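S12 family peptidase (Streptomyces sp. 82F2, PDB 3WWX) probably hydrolyses amide and peptide bonds next to D-amino acid residues, as a D-stereospecific serine amidohydrolase of the beta-lactamase-like S12 peptidase family. Local coordinates at residues 60-65 with 180-185; 76-81 with 94-99; 80-85 with 167-172; 106-111 with 159-164. All blocks are in the same frame, centred on the assembly; numbering follows the deposited sequence.

Interaction 1: 60-65 with 180-185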
loop_
_atom_site.group_PDB
_atom_site.type_symbol
_atom_site.label_atom_id
_atom_site.label_comp_id
_atom_site.label_asym_id
_atom_site.label_seq_id
_atom_site.Cartn_x
_atom_site.Cartn_y
_atom_site.Cartn_z
ATOM N N ALA A 60 6.823 2.714 5.922
ATOM C CA ALA A 60 8.171 3.177 5.558
ATOM C C ALA A 60 8.461 4.564 6.104
ATOM O O ALA A 60 9.575 4.830 6.555
ATOM C CB ALA A 60 8.362 3.154 4.060
ATOM N N THR A 61 7.477 5.445 6.063
ATOM C CA THR A 61 7.666 6.811 6.566
ATOM C C THR A 61 8.037 6.790 8.044
ATOM O O THR A 61 8.938 7.497 8.470
ATOM C CB THR A 61 6.405 7.662 6.339
ATOM O OG1 THR A 61 6.167 7.789 4.932
ATOM C CG2 THR A 61 6.576 9.080 6.913
ATOM N N VAL A 62 7.368 5.963 8.821
ATOM C CA VAL A 62 7.682 5.874 10.251
ATOM C C VAL A 62 9.119 5.423 10.448
ATOM O O VAL A 62 9.852 6.001 11.253
ATOM C CB VAL A 62 6.720 4.929 10.972
ATOM C CG1 VAL A 62 7.203 4.634 12.389
ATOM C CG2 VAL A 62 5.332 5.518 10.986
ATOM N N LEU A 63 9.557 4.394 9.725
ATOM C CA LEU A 63 10.920 3.906 9.906
ATOM C C LEU A 63 11.936 4.943 9.484
ATOM O O LEU A 63 12.999 5.048 10.095
ATOM C CB LEU A 63 11.149 2.604 9.155
ATOM C CG LEU A 63 10.619 1.428 9.952
ATOM C CD1 LEU A 63 10.419 0.248 9.039
ATOM C CD2 LEU A 63 11.581 1.066 11.087
ATOM N N LEU A 64 11.634 5.709 8.443
ATOM C CA LEU A 64 12.544 6.783 8.048
ATOM C C LEU A 64 12.604 7.906 9.083
ATOM O O LEU A 64 13.680 8.470 9.307
ATOM C CB LEU A 64 12.169 7.286 6.646
ATOM C CG LEU A 64 12.606 6.321 5.537
ATOM C CD1 LEU A 64 11.765 6.509 4.279
ATOM C CD2 LEU A 64 14.087 6.521 5.214
ATOM N N GLN A 65 11.490 8.221 9.719
ATOM C CA GLN A 65 11.526 9.156 10.836
ATOM C C GLN A 65 12.364 8.610 11.977
ATOM O O GLN A 65 13.168 9.345 12.559
ATOM C CB GLN A 65 10.131 9.490 11.334
ATOM C CG GLN A 65 9.285 10.311 10.369
ATOM C CD GLN A 65 8.050 10.851 11.035
ATOM O OE1 GLN A 65 7.678 10.422 12.128
ATOM N NE2 GLN A 65 7.404 11.823 10.395
ATOM N N LYS A 180 0.292 2.783 16.460
ATOM C CA LYS A 180 0.350 3.975 17.302
ATOM C C LYS A 180 1.344 4.976 16.717
ATOM O O LYS A 180 1.123 6.185 16.781
ATOM C CB LYS A 180 0.735 3.612 18.741
ATOM C CG LYS A 180 -0.213 2.675 19.431
ATOM C CD LYS A 180 -1.586 3.284 19.679
ATOM C CE LYS A 180 -2.456 2.349 20.520
ATOM N NZ LYS A 180 -2.735 1.061 19.815
ATOM N N ALA A 181 2.416 4.485 16.103
ATOM C CA ALA A 181 3.402 5.363 15.477
ATOM C C ALA A 181 2.801 6.041 14.238
ATOM O O ALA A 181 2.972 7.239 14.010
ATOM C CB ALA A 181 4.663 4.583 15.101
ATOM N N VAL A 182 2.060 5.282 13.439
ATOM C CA VAL A 182 1.381 5.851 12.286
ATOM C C VAL A 182 0.394 6.926 12.728
ATOM O O VAL A 182 0.345 8.008 12.138
ATOM C CB VAL A 182 0.676 4.748 11.465
ATOM C CG1 VAL A 182 -0.151 5.351 10.366
ATOM C CG2 VAL A 182 1.696 3.814 10.885
ATOM N N GLU A 183 -0.370 6.647 13.779
ATOM C CA GLU A 183 -1.348 7.598 14.291
ATOM C C GLU A 183 -0.678 8.877 14.769
ATOM O O GLU A 183 -1.077 9.966 14.388
ATOM C CB GLU A 183 -2.153 6.969 15.437
ATOM C CG GLU A 183 -3.078 5.905 14.943
ATOM C CD GLU A 183 -3.666 5.031 16.036
ATOM O OE1 GLU A 183 -3.331 5.235 17.222
ATOM O OE2 GLU A 183 -4.464 4.124 15.701
ATOM N N ASN A 184 0.352 8.733 15.587
ATOM C CA ASN A 184 0.933 9.890 16.245
ATOM C C ASN A 184 1.876 10.700 15.375
ATOM O O ASN A 184 1.995 11.922 15.548
ATOM C CB ASN A 184 1.603 9.445 17.541
ATOM C CG ASN A 184 0.590 9.006 18.572
ATOM O OD1 ASN A 184 -0.562 9.449 18.553
ATOM N ND2 ASN A 184 0.997 8.122 19.467
ATOM N N ARG A 185 2.528 10.040 14.424
ATOM C CA ARG A 185 3.496 10.703 13.564
ATOM C C ARG A 185 2.923 11.191 12.243
ATOM O O ARG A 185 3.515 12.047 11.604
ATOM C CB ARG A 185 4.654 9.762 13.258
ATOM C CG ARG A 185 5.474 9.402 14.476
ATOM C CD ARG A 185 6.432 8.249 14.215
ATOM N NE ARG A 185 7.305 8.079 15.367
ATOM C CZ ARG A 185 8.448 8.735 15.531
ATOM N NH1 ARG A 185 8.905 9.554 14.593
ATOM N NH2 ARG A 185 9.154 8.548 16.643
HETATM O O HOH W 1 5.541 13.724 11.957
#
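Val62 and Gln65 of helix 55-68 meet Ala181, Val182 and Arg185 of helix 178-187, two helices packed within the beta-lactamase-like fold. The axes of segments 60-65 and 180-185 come within 9.8 Å and cross at 77°. Val62 is the apolar wedge, with Ile170 of helix 160-174 also against it. With CG1 anti to its backbone N (chi1 169°), it rests that methyl 3.7 Å from Ala181 CB, beside the Arg185 methylene CD. Val62 CG2 meets Val182 CG2 at 4.0 Å, the two valines crossing at about a right angle.

Gln65 and Arg185 are both extended beyond CG and slide past each other in opposite directions. Gln65 OE1 thus lies alongside the arginine stem, 3.3 Å from Arg185 CB, and accepts from Arg185 NH1 at 2.9 Å, nearly straight (163°). OE1 lies in the guanidinium plane, the amide steeply turned against it. A water accepts from Gln65 NE2 and donates to Arg185 O.

Arg185 NH1 also pairs with Glu69, while the like-charged Arg71, through its NH1, comes close to Arg185 NH2. Gln65 thus adds a neutral in-plane acceptor, which probably helps fix the guanidinium at the edge of an otherwise apolar helix crossing.

Interaction 2: 76-81 with 94-99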
loop_
_atom_site.group_PDB
_atom_site.type_symbol
_atom_site.label_atom_id
_atom_site.label_comp_id
_atom_site.label_asym_id
_atom_site.label_seq_id
_atom_site.Cartn_x
_atom_site.Cartn_y
_atom_site.Cartn_z
ATOM N N ASP A 76 21.077 -1.619 9.222
ATOM C CA ASP A 76 21.187 -2.656 10.253
ATOM C C ASP A 76 20.639 -3.990 9.721
ATOM O O ASP A 76 19.627 -4.011 9.011
ATOM C CB ASP A 76 20.361 -2.315 11.504
ATOM C CG ASP A 76 20.978 -1.230 12.386
ATOM O OD1 ASP A 76 22.205 -0.975 12.291
ATOM O OD2 ASP A 76 20.218 -0.652 13.202
ATOM N N PRO A 77 21.255 -5.110 10.094
ATOM C CA PRO A 77 20.616 -6.396 9.807
ATOM C C PRO A 77 19.290 -6.547 10.541
ATOM O O PRO A 77 19.122 -6.077 11.661
ATOM C CB PRO A 77 21.623 -7.436 10.334
ATOM C CG PRO A 77 22.906 -6.701 10.455
ATOM C CD PRO A 77 22.573 -5.275 10.740
ATOM N N VAL A 78 18.345 -7.215 9.903
ATOM C CA VAL A 78 17.066 -7.468 10.527
ATOM C C VAL A 78 17.249 -8.226 11.850
ATOM O O VAL A 78 16.541 -7.973 12.828
ATOM C CB VAL A 78 16.159 -8.244 9.559
ATOM C CG1 VAL A 78 14.876 -8.670 10.242
ATOM C CG2 VAL A 78 15.841 -7.384 8.327
ATOM N N GLU A 79 18.244 -9.116 11.881
ATOM C CA GLU A 79 18.543 -9.908 13.083
ATOM C C GLU A 79 18.806 -9.048 14.325
ATOM O O GLU A 79 18.475 -9.443 15.447
ATOM C CB GLU A 79 19.743 -10.820 12.807
ATOM C CG GLU A 79 20.075 -11.793 13.947
ATOM C CD GLU A 79 19.133 -12.978 14.023
ATOM O OE1 GLU A 79 19.051 -13.584 15.110
ATOM O OE2 GLU A 79 18.504 -13.323 12.993
ATOM N N LYS A 80 19.399 -7.872 14.120
ATOM C CA LYS A 80 19.666 -6.957 15.230
ATOM C C LYS A 80 18.397 -6.596 15.979
ATOM O O LYS A 80 18.364 -6.538 17.206
ATOM C CB LYS A 80 20.348 -5.693 14.717
ATOM C CG LYS A 80 20.710 -4.681 15.781
ATOM C CD LYS A 80 21.580 -3.585 15.190
ATOM C CE LYS A 80 22.105 -2.631 16.256
ATOM N NZ LYS A 80 21.021 -1.839 16.850
ATOM N N TRP A 81 17.326 -6.366 15.214
ATOM C CA TRP A 81 16.074 -5.896 15.765
ATOM C C TRP A 81 15.084 -7.011 16.055
ATOM O O TRP A 81 14.279 -6.879 16.970
ATOM C CB TRP A 81 15.468 -4.861 14.808
ATOM C CG TRP A 81 16.318 -3.659 14.784
ATOM C CD1 TRP A 81 17.262 -3.329 13.864
ATOM C CD2 TRP A 81 16.361 -2.662 15.791
ATOM N NE1 TRP A 81 17.892 -2.156 14.234
ATOM C CE2 TRP A 81 17.344 -1.724 15.411
ATOM C CE3 TRP A 81 15.650 -2.458 16.972
ATOM C CZ2 TRP A 81 17.642 -0.605 16.185
ATOM C CZ3 TRP A 81 15.948 -1.334 17.744
ATOM C CH2 TRP A 81 16.930 -0.426 17.340
ATOM N N ARG A 94 20.342 -12.328 9.398
ATOM C CA ARG A 94 21.693 -11.815 9.617
ATOM C C ARG A 94 22.251 -11.184 8.342
ATOM O O ARG A 94 23.199 -10.394 8.403
ATOM C CB ARG A 94 22.635 -12.946 10.091
ATOM C CG ARG A 94 22.303 -13.529 11.450
ATOM C CD ARG A 94 22.861 -14.972 11.632
ATOM N NE ARG A 94 22.085 -15.982 10.904
ATOM C CZ ARG A 94 21.976 -17.267 11.264
ATOM N NH1 ARG A 94 22.585 -17.717 12.356
ATOM N NH2 ARG A 94 21.248 -18.113 10.532
ATOM N N LYS A 95 21.666 -11.531 7.194
ATOM C CA LYS A 95 22.190 -11.151 5.890
ATOM C C LYS A 95 21.252 -10.198 5.147
ATOM O O LYS A 95 21.486 -9.856 3.986
ATOM C CB LYS A 95 22.380 -12.398 5.025
ATOM C CG LYS A 95 23.213 -13.495 5.665
ATOM C CD LYS A 95 24.625 -13.035 5.953
ATOM C CE LYS A 95 25.496 -14.202 6.422
ATOM N NZ LYS A 95 24.977 -14.839 7.672
ATOM N N ILE A 96 20.174 -9.815 5.813
ATOM C CA ILE A 96 19.139 -8.961 5.218
ATOM C C ILE A 96 19.033 -7.705 6.055
ATOM O O ILE A 96 18.976 -7.790 7.281
ATOM C CB ILE A 96 17.769 -9.659 5.249
ATOM C CG1 ILE A 96 17.770 -10.916 4.378
ATOM C CG2 ILE A 96 16.654 -8.708 4.747
ATOM C CD1 ILE A 96 16.599 -11.846 4.649
ATOM N N THR A 97 18.992 -6.533 5.412
ATOM C CA THR A 97 18.880 -5.276 6.148
ATOM C C THR A 97 17.444 -4.756 6.152
ATOM O O THR A 97 16.612 -5.196 5.356
ATOM C CB THR A 97 19.765 -4.182 5.541
ATOM O OG1 THR A 97 19.269 -3.817 4.251
ATOM C CG2 THR A 97 21.196 -4.689 5.381
ATOM N N VAL A 98 17.159 -3.840 7.065
ATOM C CA VAL A 98 15.824 -3.266 7.156
ATOM C C VAL A 98 15.510 -2.539 5.841
ATOM O O VAL A 98 14.379 -2.622 5.343
ATOM C CB VAL A 98 15.683 -2.337 8.376
ATOM C CG1 VAL A 98 14.320 -1.697 8.430
ATOM C CG2 VAL A 98 15.957 -3.109 9.665
ATOM N N ARG A 99 16.505 -1.882 5.241
ATOM C CA ARG A 99 16.310 -1.213 3.948
ATOM C C ARG A 99 15.836 -2.185 2.880
ATOM O O ARG A 99 14.970 -1.861 2.077
ATOM C CB ARG A 99 17.604 -0.537 3.485
ATOM C CG ARG A 99 17.443 0.364 2.251
ATOM C CD ARG A 99 18.797 0.964 1.767
ATOM N NE ARG A 99 19.473 1.637 2.872
ATOM C CZ ARG A 99 19.098 2.805 3.387
ATOM N NH1 ARG A 99 18.077 3.486 2.863
ATOM N NH2 ARG A 99 19.755 3.319 4.427
#
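Pro77 and Thr97 face each other as a non-hydrogen-bonded antiparallel pair, a single beta bridge with CA atoms 4.2 Å apart. Two backbone hydrogen bonds flank it: Val78 N donates to Ile96 O at 2.8 Å, and Val98 N to Asp76 O at 3.1 Å. The same carbonyls receive CA-H...O contacts, Pro77 CA on Ile96 O and Thr97 CA on Asp76 O, which accompany the close approach of the chains.

Apolar contacts gather round Val78. Its CG2, set beside the backbone N, meets Ile96 CG2 at 3.9 Å and more loosely Val98 CG2. Beyond the segments Leu101 touches both Val78 and Ile96.

Glu79 and Arg94 lie side by side and point the same way, but they meet by their methylenes, Glu79 CG to Arg94 CG at 3.8 Å. Their charged ends look elsewhere: Glu79 to Gly84 N and Arg87, Arg94 to Asp92.

Within 76-81, Trp81 NE1 donates to Asp76 OD2 at 3.0 Å, reaching the anti side of the carboxylate and lying 26° out of its plane. Lys80 CG sits over one face of the indole, toward its rim.

Thr97 is the N-cap of helix 98-102. Its OG1 stands between backbone N and carbonyl carbon (chi1 68°) and caps a backbone N of the first turn, while Gln100 OE1 takes Thr97 N, as in a capping box. The bridge thus joins the turn at 76-81 to a capped helix start through backbone bonds, with the charged ends of Glu79 and Arg94 paired outside the two segments.

Interaction 3: 80-85 with 167-172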
loop_
_atom_site.group_PDB
_atom_site.type_symbol
_atom_site.label_atom_id
_atom_site.label_comp_id
_atom_site.label_asym_id
_atom_site.label_seq_id
_atom_site.Cartn_x
_atom_site.Cartn_y
_atom_site.Cartn_z
ATOM N N LYS A 80 19.399 -7.872 14.120
ATOM C CA LYS A 80 19.666 -6.957 15.230
ATOM C C LYS A 80 18.397 -6.596 15.979
ATOM O O LYS A 80 18.364 -6.538 17.206
ATOM C CB LYS A 80 20.348 -5.693 14.717
ATOM C CG LYS A 80 20.710 -4.681 15.781
ATOM C CD LYS A 80 21.580 -3.585 15.190
ATOM C CE LYS A 80 22.105 -2.631 16.256
ATOM N NZ LYS A 80 21.021 -1.839 16.850
ATOM N N TRP A 81 17.326 -6.366 15.214
ATOM C CA TRP A 81 16.074 -5.896 15.765
ATOM C C TRP A 81 15.084 -7.011 16.055
ATOM O O TRP A 81 14.279 -6.879 16.970
ATOM C CB TRP A 81 15.468 -4.861 14.808
ATOM C CG TRP A 81 16.318 -3.659 14.784
ATOM C CD1 TRP A 81 17.262 -3.329 13.864
ATOM C CD2 TRP A 81 16.361 -2.662 15.791
ATOM N NE1 TRP A 81 17.892 -2.156 14.234
ATOM C CE2 TRP A 81 17.344 -1.724 15.411
ATOM C CE3 TRP A 81 15.650 -2.458 16.972
ATOM C CZ2 TRP A 81 17.642 -0.605 16.185
ATOM C CZ3 TRP A 81 15.948 -1.334 17.744
ATOM C CH2 TRP A 81 16.930 -0.426 17.340
ATOM N N LEU A 82 15.145 -8.087 15.266
ATOM C CA LEU A 82 14.239 -9.224 15.401
ATOM C C LEU A 82 15.028 -10.532 15.501
ATOM O O LEU A 82 14.981 -11.380 14.613
ATOM C CB LEU A 82 13.287 -9.295 14.189
ATOM C CG LEU A 82 12.459 -8.047 13.883
ATOM C CD1 LEU A 82 11.646 -8.286 12.637
ATOM C CD2 LEU A 82 11.553 -7.670 15.044
ATOM N N PRO A 83 15.761 -10.711 16.603
ATOM C CA PRO A 83 16.633 -11.888 16.702
ATOM C C PRO A 83 15.883 -13.212 16.581
ATOM O O PRO A 83 14.863 -13.395 17.236
ATOM C CB PRO A 83 17.281 -11.745 18.088
ATOM C CG PRO A 83 16.536 -10.676 18.788
ATOM C CD PRO A 83 15.863 -9.817 17.765
ATOM N N GLY A 84 16.402 -14.089 15.721
ATOM C CA GLY A 84 15.838 -15.407 15.503
ATOM C C GLY A 84 14.565 -15.479 14.677
ATOM O O GLY A 84 14.078 -16.564 14.414
ATOM N N VAL A 85 14.035 -14.337 14.252
ATOM C CA VAL A 85 12.718 -14.313 13.609
ATOM C C VAL A 85 12.790 -14.721 12.150
ATOM O O VAL A 85 11.899 -15.417 11.662
ATOM C CB VAL A 85 12.078 -12.912 13.738
ATOM C CG1 VAL A 85 10.746 -12.800 12.951
ATOM C CG2 VAL A 85 11.836 -12.603 15.201
ATOM N N GLY A 167 6.912 -3.584 10.314
ATOM C CA GLY A 167 6.068 -3.228 11.432
ATOM C C GLY A 167 6.617 -3.760 12.746
ATOM O O GLY A 167 6.566 -3.086 13.772
ATOM N N MET A 168 7.112 -4.987 12.725
ATOM C CA MET A 168 7.688 -5.575 13.930
ATOM C C MET A 168 8.931 -4.789 14.373
ATOM O O MET A 168 9.162 -4.627 15.586
ATOM C CB MET A 168 8.016 -7.050 13.689
ATOM C CG MET A 168 6.774 -7.885 13.545
ATOM S SD MET A 168 7.077 -9.545 12.894
ATOM C CE MET A 168 7.974 -10.256 14.234
ATOM N N VAL A 169 9.703 -4.283 13.421
ATOM C CA VAL A 169 10.893 -3.479 13.752
ATOM C C VAL A 169 10.440 -2.191 14.425
ATOM O O VAL A 169 11.027 -1.758 15.420
ATOM C CB VAL A 169 11.745 -3.182 12.515
ATOM C CG1 VAL A 169 12.865 -2.194 12.839
ATOM C CG2 VAL A 169 12.308 -4.461 11.931
ATOM N N ILE A 170 9.388 -1.568 13.897
ATOM C CA ILE A 170 8.854 -0.334 14.481
ATOM C C ILE A 170 8.466 -0.596 15.931
ATOM O O ILE A 170 8.785 0.206 16.817
ATOM C CB ILE A 170 7.642 0.215 13.703
ATOM C CG1 ILE A 170 8.067 0.730 12.330
ATOM C CG2 ILE A 170 6.962 1.346 14.488
ATOM C CD1 ILE A 170 6.862 1.021 11.377
ATOM N N GLU A 171 7.796 -1.710 16.177
ATOM C CA GLU A 171 7.374 -2.043 17.523
ATOM C C GLU A 171 8.597 -2.216 18.443
ATOM O O GLU A 171 8.550 -1.795 19.600
ATOM C CB GLU A 171 6.471 -3.283 17.555
ATOM C CG GLU A 171 5.969 -3.558 18.971
ATOM C CD GLU A 171 4.853 -4.573 19.084
ATOM O OE1 GLU A 171 4.763 -5.193 20.165
ATOM O OE2 GLU A 171 4.052 -4.735 18.147
ATOM N N LYS A 172 9.672 -2.821 17.946
ATOM C CA LYS A 172 10.870 -3.046 18.775
ATOM C C LYS A 172 11.539 -1.713 19.092
ATOM O O LYS A 172 11.939 -1.465 20.232
ATOM C CB LYS A 172 11.852 -3.966 18.066
ATOM C CG LYS A 172 13.067 -4.384 18.898
ATOM C CD LYS A 172 12.691 -5.156 20.169
ATOM C CE LYS A 172 11.831 -6.401 19.914
ATOM N NZ LYS A 172 12.592 -7.565 19.361
#
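Lys172 curls round the carbonyl of Trp81. Its chain leaves with CG anti to the backbone N and bends at chi2 and chi3, and the last torsion, chi4 76°, sets NZ at Trp81 O. NZ donates there at 3.0 Å, within the carbonyl plane. On the way, Lys172 CG passes the indole at its edge, near the ring plane, 3.8 Å from Trp81 CE3. Next to this edge contact Val169 CG1 approaches the tryptophan obliquely, closest to Trp81 CB at 4.2 Å.

Leu82 turns its two branches onto the helix. It crosses both Met168 and Val169 at about a right angle, with Leu82 CD2 on Met168 CB at 3.8 Å and Leu82 CD1 on Val169 CG2 at 3.9 Å. Farther along, Met168 bends at its thioether and reaches toward Val85 tip to tip, Met168 CE to Val85 CG1 at 4.0 Å. Val140 of helix 136-144 also touches both of these residues, and Ile72 backs Trp81 and Val169.

The chain leaving the short helix 78-81 is thereby laid across one side of helix 160-174. Leu82 and Val169, both buried, supply the inner packing, with Met168 and Val85 beside them, while at the exposed margin the lysine sets one methylene, CG, at the tryptophan edge and satisfies a main-chain carbonyl with its charged end.

Interaction 4: 106-111 with 159-164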
loop_
_atom_site.group_PDB
_atom_site.type_symbol
_atom_site.label_atom_id
_atom_site.label_comp_id
_atom_site.label_asym_id
_atom_site.label_seq_id
_atom_site.Cartn_x
_atom_site.Cartn_y
_atom_site.Cartn_z
ATOM N N SER A 106 14.948 -7.943 -0.295
ATOM C CA SER A 106 15.319 -8.950 0.701
ATOM C C SER A 106 15.290 -10.380 0.173
ATOM O O SER A 106 16.092 -11.209 0.621
ATOM C CB SER A 106 14.376 -8.867 1.895
ATOM O OG SER A 106 13.094 -9.287 1.457
ATOM N N GLY A 107 14.375 -10.679 -0.740
ATOM C CA GLY A 107 14.159 -12.041 -1.210
ATOM C C GLY A 107 13.235 -12.861 -0.321
ATOM O O GLY A 107 13.034 -14.049 -0.571
ATOM N N ILE A 108 12.674 -12.252 0.718
ATOM C CA ILE A 108 11.874 -13.011 1.681
ATOM C C ILE A 108 10.530 -13.445 1.068
ATOM O O ILE A 108 9.791 -12.666 0.488
ATOM C CB ILE A 108 11.632 -12.186 2.967
ATOM C CG1 ILE A 108 12.956 -11.839 3.668
ATOM C CG2 ILE A 108 10.663 -12.904 3.886
ATOM C CD1 ILE A 108 12.805 -10.925 4.842
ATOM N N TYR A 109 10.222 -14.725 1.196
ATOM C CA TYR A 109 8.985 -15.311 0.723
ATOM C C TYR A 109 7.795 -14.508 1.224
ATOM O O TYR A 109 7.705 -14.214 2.414
ATOM C CB TYR A 109 8.899 -16.754 1.236
ATOM C CG TYR A 109 7.744 -17.549 0.712
ATOM C CD1 TYR A 109 6.459 -17.369 1.198
ATOM C CD2 TYR A 109 7.942 -18.526 -0.272
ATOM C CE1 TYR A 109 5.394 -18.103 0.696
ATOM C CE2 TYR A 109 6.877 -19.267 -0.767
ATOM C CZ TYR A 109 5.605 -19.031 -0.282
ATOM O OH TYR A 109 4.530 -19.772 -0.743
ATOM N N SER A 110 6.903 -14.205 0.299
ATOM C CA SER A 110 5.678 -13.455 0.590
ATOM C C SER A 110 4.580 -14.380 1.133
ATOM O O SER A 110 4.105 -15.277 0.432
ATOM C CB SER A 110 5.197 -12.761 -0.673
ATOM O OG SER A 110 4.145 -11.877 -0.343
ATOM N N TYR A 111 4.174 -14.165 2.386
ATOM C CA TYR A 111 3.281 -15.111 3.063
ATOM C C TYR A 111 1.944 -15.222 2.342
ATOM O O TYR A 111 1.253 -16.231 2.473
ATOM C CB TYR A 111 3.045 -14.735 4.535
ATOM C CG TYR A 111 2.287 -13.428 4.704
ATOM C CD1 TYR A 111 2.971 -12.227 4.793
ATOM C CD2 TYR A 111 0.902 -13.391 4.771
ATOM C CE1 TYR A 111 2.302 -11.017 4.940
ATOM C CE2 TYR A 111 0.225 -12.168 4.913
ATOM C CZ TYR A 111 0.942 -11.012 5.001
ATOM O OH TYR A 111 0.306 -9.791 5.149
ATOM N N SER A 159 7.005 -8.466 -1.736
ATOM C CA SER A 159 6.669 -9.428 -0.689
ATOM C C SER A 159 6.022 -8.752 0.507
ATOM O O SER A 159 6.578 -7.817 1.093
ATOM C CB SER A 159 7.926 -10.166 -0.218
ATOM O OG SER A 159 7.611 -10.958 0.911
ATOM N N ASN A 160 4.832 -9.220 0.848
ATOM C CA ASN A 160 4.099 -8.620 1.950
ATOM C C ASN A 160 4.784 -8.906 3.277
ATOM O O ASN A 160 4.656 -8.124 4.221
ATOM C CB ASN A 160 2.658 -9.116 1.907
ATOM C CG ASN A 160 1.910 -8.532 0.739
ATOM O OD1 ASN A 160 1.885 -7.315 0.578
ATOM N ND2 ASN A 160 1.400 -9.372 -0.134
ATOM N N THR A 161 5.531 -10.008 3.361
ATOM C CA THR A 161 6.246 -10.334 4.595
ATOM C C THR A 161 7.229 -9.232 4.939
ATOM O O THR A 161 7.470 -8.948 6.116
ATOM C CB THR A 161 7.021 -11.647 4.458
ATOM O OG1 THR A 161 6.178 -12.606 3.812
ATOM C CG2 THR A 161 7.418 -12.174 5.836
ATOM N N ASN A 162 7.776 -8.581 3.929
ATOM C CA ASN A 162 8.742 -7.519 4.180
ATOM C C ASN A 162 8.170 -6.432 5.050
ATOM O O ASN A 162 8.878 -5.928 5.925
ATOM C CB ASN A 162 9.225 -6.910 2.881
ATOM C CG ASN A 162 10.229 -7.789 2.177
ATOM O OD1 ASN A 162 11.009 -8.483 2.832
ATOM N ND2 ASN A 162 10.233 -7.757 0.861
ATOM N N PHE A 163 6.905 -6.072 4.837
ATOM C CA PHE A 163 6.313 -4.974 5.598
ATOM C C PHE A 163 5.674 -5.411 6.899
ATOM O O PHE A 163 5.598 -4.611 7.822
ATOM C CB PHE A 163 5.409 -4.117 4.724
ATOM C CG PHE A 163 6.200 -3.114 3.919
ATOM C CD1 PHE A 163 6.976 -3.530 2.842
ATOM C CD2 PHE A 163 6.207 -1.777 4.257
ATOM C CE1 PHE A 163 7.754 -2.643 2.135
ATOM C CE2 PHE A 163 6.983 -0.878 3.533
ATOM C CZ PHE A 163 7.752 -1.311 2.470
ATOM N N VAL A 164 5.276 -6.672 7.024
ATOM C CA VAL A 164 4.958 -7.199 8.346
ATOM C C VAL A 164 6.205 -7.168 9.251
ATOM O O VAL A 164 6.127 -6.727 10.404
ATOM C CB VAL A 164 4.338 -8.601 8.246
ATOM C CG1 VAL A 164 4.093 -9.186 9.625
ATOM C CG2 VAL A 164 3.035 -8.519 7.463
HETATM O O HOH W 2 11.777 -9.429 -1.507
#
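With OG1 of Thr161 anti to its carbonyl carbon (chi1 -44°) and OG of Ser159 anti to its backbone N (chi1 172°), two hydroxyls at the start of helix 160-174 turn onto the loop 106-111. The site belongs to the beta-lactamase fold: Ser159 and Asn160 are the last two residues of a Tyr-Ser-Asn sequence that matches the family's Tyr-x-Asn motif.

Ser159 is the N-cap. Its OG donates to Ile108 O at 2.8 Å from above the carbonyl plane and weakly accepts from Thr161 N. Ser110 OG in turn accepts from Asn160 N at 3.0 Å, so a loop hydroxyl serves the first amide of the helix. Asn160 directs its amide elsewhere, OD1 to Lys56 and ND2 to Thr112.

At the start of segment 106-111 Ser106 forms an ST turn, its OG accepting from Ile108 N while donating to Asn162 OD1 at 2.6 Å. Asn162 ND2 is taken up by His104.

The Tyr111 ring crosses Asn160 and Val164 at about right angles, CE1 lying 3.6 Å from both Asn160 CB and Val164 CG2; its OH bonds Ile233 O. Ile108 CG2 meets Thr161 CG2. Thr161 OG1 works twice, donating on a lone pair of Tyr109 O at 2.6 Å and accepting from Tyr111 N at 2.9 Å.

How the interactions relate
Helix 160-174 ties the set together: interaction 4 holds its start, interaction 3 its later turns, and the next helix, 178-187, enters interaction 1. Interactions 1 and 3 pack directly, Leu63 CG on Ile170 CG1 at 3.6 Å, whereas interaction 1 touches interaction 4 through Ala60 CB and Phe163 CE2 at 4.3 Å. Interactions 2 and 3 share Lys80 and Trp81, and their centres are about 9 Å apart. Interaction 2 reaches interaction 4 through Ile96 CG2 and Ser106 CB, 3.7 Å apart. Interaction 4 comes near the pocket: the Asn160 side chain is about 9 Å from the bound octane 1,8-diamine.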